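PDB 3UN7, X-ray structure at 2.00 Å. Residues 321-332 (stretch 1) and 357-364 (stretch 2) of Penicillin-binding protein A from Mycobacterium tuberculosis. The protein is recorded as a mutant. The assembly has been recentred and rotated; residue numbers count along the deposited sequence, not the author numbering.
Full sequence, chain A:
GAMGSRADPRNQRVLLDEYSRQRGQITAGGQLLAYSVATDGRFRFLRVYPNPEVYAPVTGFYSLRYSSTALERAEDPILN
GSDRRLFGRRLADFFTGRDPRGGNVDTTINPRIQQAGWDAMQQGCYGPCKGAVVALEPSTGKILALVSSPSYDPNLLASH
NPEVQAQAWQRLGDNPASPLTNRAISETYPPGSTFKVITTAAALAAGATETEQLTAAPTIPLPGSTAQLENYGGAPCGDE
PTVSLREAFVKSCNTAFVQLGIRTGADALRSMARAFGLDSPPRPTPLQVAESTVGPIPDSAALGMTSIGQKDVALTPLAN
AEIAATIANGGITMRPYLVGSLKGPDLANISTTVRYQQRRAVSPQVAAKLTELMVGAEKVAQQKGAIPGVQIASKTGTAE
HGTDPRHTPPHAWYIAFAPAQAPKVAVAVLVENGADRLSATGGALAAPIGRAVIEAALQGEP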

# COMPACT_ATOMS: atom_id res chain seq x y z
N ALA A 321 4.32 1.82 0.18
CA ALA A 321 4.01 2.94 1.10
C ALA A 321 4.98 2.95 2.28
O ALA A 321 5.39 4.02 2.72
N GLU A 322 5.33 1.76 2.76
CA GLU A 322 6.24 1.58 3.89
C GLU A 322 7.67 2.09 3.59
O GLU A 322 8.32 2.67 4.47
N ILE A 323 8.15 1.84 2.38
CA ILE A 323 9.46 2.40 1.95
C ILE A 323 9.43 3.92 2.05
O ILE A 323 10.32 4.53 2.65
N ALA A 324 8.37 4.52 1.51
CA ALA A 324 8.20 5.97 1.57
C ALA A 324 8.07 6.45 3.04
O ALA A 324 8.67 7.46 3.42
N ALA A 325 7.30 5.73 3.85
CA ALA A 325 7.10 6.07 5.28
C ALA A 325 8.41 5.97 6.08
O ALA A 325 8.70 6.80 6.93
N THR A 326 9.19 4.94 5.79
CA THR A 326 10.51 4.74 6.39
C THR A 326 11.47 5.92 6.13
O THR A 326 12.07 6.46 7.06
N ILE A 327 11.60 6.31 4.86
CA ILE A 327 12.40 7.47 4.49
C ILE A 327 11.85 8.70 5.22
O ILE A 327 12.60 9.42 5.86
N ALA A 328 10.53 8.89 5.16
CA ALA A 328 9.84 10.01 5.80
C ALA A 328 10.16 10.12 7.29
O ALA A 328 10.32 11.22 7.84
N ASN A 329 10.25 8.97 7.95
CA ASN A 329 10.55 8.89 9.37
C ASN A 329 12.06 8.76 9.68
O ASN A 329 12.45 8.09 10.65
N GLY A 330 12.92 9.37 8.86
CA GLY A 330 14.36 9.40 9.15
C GLY A 330 15.08 8.06 9.08
O GLY A 330 16.17 7.90 9.66
N GLY A 331 14.51 7.09 8.35
CA GLY A 331 15.14 5.76 8.17
C GLY A 331 14.60 4.68 9.10
O GLY A 331 15.00 3.52 9.02
N ILE A 332 13.70 5.07 9.99
CA ILE A 332 13.09 4.13 10.95
C ILE A 332 11.71 3.67 10.47
O ILE A 332 10.83 4.49 10.18
N GLN A 357 8.94 0.73 16.93
CA GLN A 357 10.03 0.86 15.96
C GLN A 357 10.50 -0.54 15.56
O GLN A 357 11.17 -1.23 16.33
N GLN A 358 10.13 -0.93 14.36
CA GLN A 358 10.38 -2.27 13.85
C GLN A 358 11.86 -2.48 13.50
O GLN A 358 12.46 -3.49 13.88
N ARG A 359 12.44 -1.51 12.79
CA ARG A 359 13.77 -1.65 12.22
C ARG A 359 14.30 -0.31 11.71
O ARG A 359 13.53 0.52 11.24
N ARG A 360 15.61 -0.09 11.83
CA ARG A 360 16.24 0.99 11.10
C ARG A 360 16.72 0.45 9.75
O ARG A 360 17.57 -0.44 9.69
N ALA A 361 16.16 1.00 8.67
CA ALA A 361 16.49 0.55 7.32
C ALA A 361 17.76 1.21 6.82
O ALA A 361 18.56 0.60 6.11
N VAL A 362 17.93 2.47 7.20
CA VAL A 362 18.91 3.33 6.57
C VAL A 362 19.26 4.42 7.59
O VAL A 362 18.44 4.77 8.44
N SER A 363 20.49 4.94 7.52
CA SER A 363 20.95 5.97 8.46
C SER A 363 20.13 7.25 8.25
O SER A 363 19.51 7.41 7.19
N PRO A 364 20.12 8.16 9.24
CA PRO A 364 19.41 9.43 9.04
C PRO A 364 19.96 10.24 7.87
O PRO A 364 19.20 10.94 7.19

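A helix that ends in a tight turn leaves backbone carbonyls without partners, and a neighbouring strand and the loop that follows it can supply donors from main chain and side chains. The contact between residues 321-332 and 357-364 of this penicillin-binding protein illustrates the principle. Its main-chain link is the hydrogen bond from Ala 361 N to Gly 331 O, 2.8 Å long, and its side-chain counterpart runs from Arg 360 NH2 to Gly 330 O at 2.9 Å. The same nitrogen also donates within its own stretch, with Arg 360 NH2 lying 2.7 Å from Val 362 O, so one guanidinium ties the turn to the loop that follows the strand. Arg 360 achieves this with chi1 and chi2 both t and chi3 m, an extended start followed by a bend that brings its end nearer the turn.

The turn that accepts these bonds is a tight one. Asn 329 to Ile 332 form a type I' turn, and the side chain of Asn 329, with chi1 t, braces it through a hydrogen bond from Asn 329 ND2 to Ile 332 O at 3.0 Å. Both central residues are glycines with positive phi. At Gly 331 the absence of a side chain matters directly: a CB there would point toward the other stretch and clash with Val 362 O and Arg 360 NH2. Instead, Gly 331 CA approaches Val 362 O to 3.5 Å in a CA-H...O contact.

Around this polar centre, aliphatic groups pack against both polar and nonpolar neighbours. Ile 332 and Arg 360 form an antiparallel, non-hydrogen-bonded pair, with their side chains on the same face of the sheet. Ile 332, chi1 m and chi2 t, lays CG1 over one face of the guanidinium, while Gly 330 O sits at its edge, near the plane, where the N-H bonds point. The flat face can thus pack against hydrocarbon without giving up its polar partner; Ile 332 CD1 comes within 3.4 Å of Arg 360 NH1. Farther along, Ile 332 CG2 meets the end of Gln 357 (m, t), 3.8 Å from its OE1.

One turn of helix back from the glycines, Thr 326 points toward the other stretch. Its m rotamer lets OG1 bond to Glu 322 O at 2.8 Å, holding the hydroxyl against the helix backbone, while CG2 packs 3.6 Å from Ala 361 CB, itself directed toward the helix. At the periphery, Glu 322 also points across, with chi1 off-rotamer at -126°, and its carboxylate approaches the side-chain amide of Gln 358.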

# COMPACT_ATOMS: atom_id res chain seq x y z
CB ALA A 321 2.56 2.86 1.63
CB GLU A 322 6.27 0.10 4.30
CG GLU A 322 5.97 -0.17 5.78
CD GLU A 322 5.79 -1.67 6.10
OE1 GLU A 322 5.00 -2.33 5.40
OE2 GLU A 322 6.44 -2.17 7.06
CB ILE A 323 9.84 1.96 0.52
CG1 ILE A 323 10.16 0.46 0.50
CG2 ILE A 323 11.05 2.73 -0.01
CD1 ILE A 323 10.06 -0.16 -0.88
CB ALA A 324 6.98 6.40 0.73
CB ALA A 325 6.05 5.15 5.90
CB THR A 326 11.11 3.38 5.94
OG1 THR A 326 10.26 2.33 6.42
CG2 THR A 326 12.52 3.15 6.50
CB ILE A 327 12.44 7.65 2.95
CG1 ILE A 327 13.18 6.45 2.33
CG2 ILE A 327 13.18 8.93 2.54
CD1 ILE A 327 12.85 6.21 0.85
CB ALA A 328 8.33 9.88 5.59
CB ASN A 329 9.77 7.71 9.97
CG ASN A 329 9.73 7.73 11.48
OD1 ASN A 329 9.44 8.76 12.10
ND2 ASN A 329 9.98 6.58 12.09
CB ILE A 332 13.01 4.74 12.38
CG1 ILE A 332 14.41 4.95 12.95
CG2 ILE A 332 12.21 3.84 13.32
CD1 ILE A 332 14.44 5.83 14.22
CB GLN A 357 11.21 1.62 16.55
CG GLN A 357 10.94 3.05 16.90
CD GLN A 357 12.21 3.80 17.29
OE1 GLN A 357 13.33 3.40 16.94
NE2 GLN A 357 12.04 4.89 18.01
CB GLN A 358 9.50 -2.49 12.63
CG GLN A 358 9.40 -3.90 12.13
CD GLN A 358 8.20 -4.08 11.23
OE1 GLN A 358 8.15 -3.54 10.11
NE2 GLN A 358 7.23 -4.85 11.69
CB ARG A 359 13.69 -2.64 11.05
CG ARG A 359 15.01 -2.96 10.37
CD ARG A 359 14.77 -3.85 9.17
NE ARG A 359 15.79 -4.91 9.02
CZ ARG A 359 17.10 -4.71 8.85
NH1 ARG A 359 17.63 -3.48 8.81
NH2 ARG A 359 17.89 -5.76 8.72
CB ARG A 360 17.41 1.64 11.86
CG ARG A 360 18.11 2.70 11.02
CD ARG A 360 19.14 3.53 11.80
NE ARG A 360 18.53 4.59 12.60
CZ ARG A 360 17.98 5.71 12.13
NH1 ARG A 360 17.47 6.60 12.98
NH2 ARG A 360 17.93 5.96 10.81
CB ALA A 361 15.34 0.84 6.38
CB VAL A 362 18.29 3.87 5.24
CG1 VAL A 362 17.73 5.30 5.37
CG2 VAL A 362 19.23 3.71 4.10
CB SER A 363 22.43 6.25 8.22
OG SER A 363 22.61 6.86 6.96
CB PRO A 364 19.65 10.18 10.36
CG PRO A 364 19.89 9.09 11.37
CD PRO A 364 20.71 8.09 10.59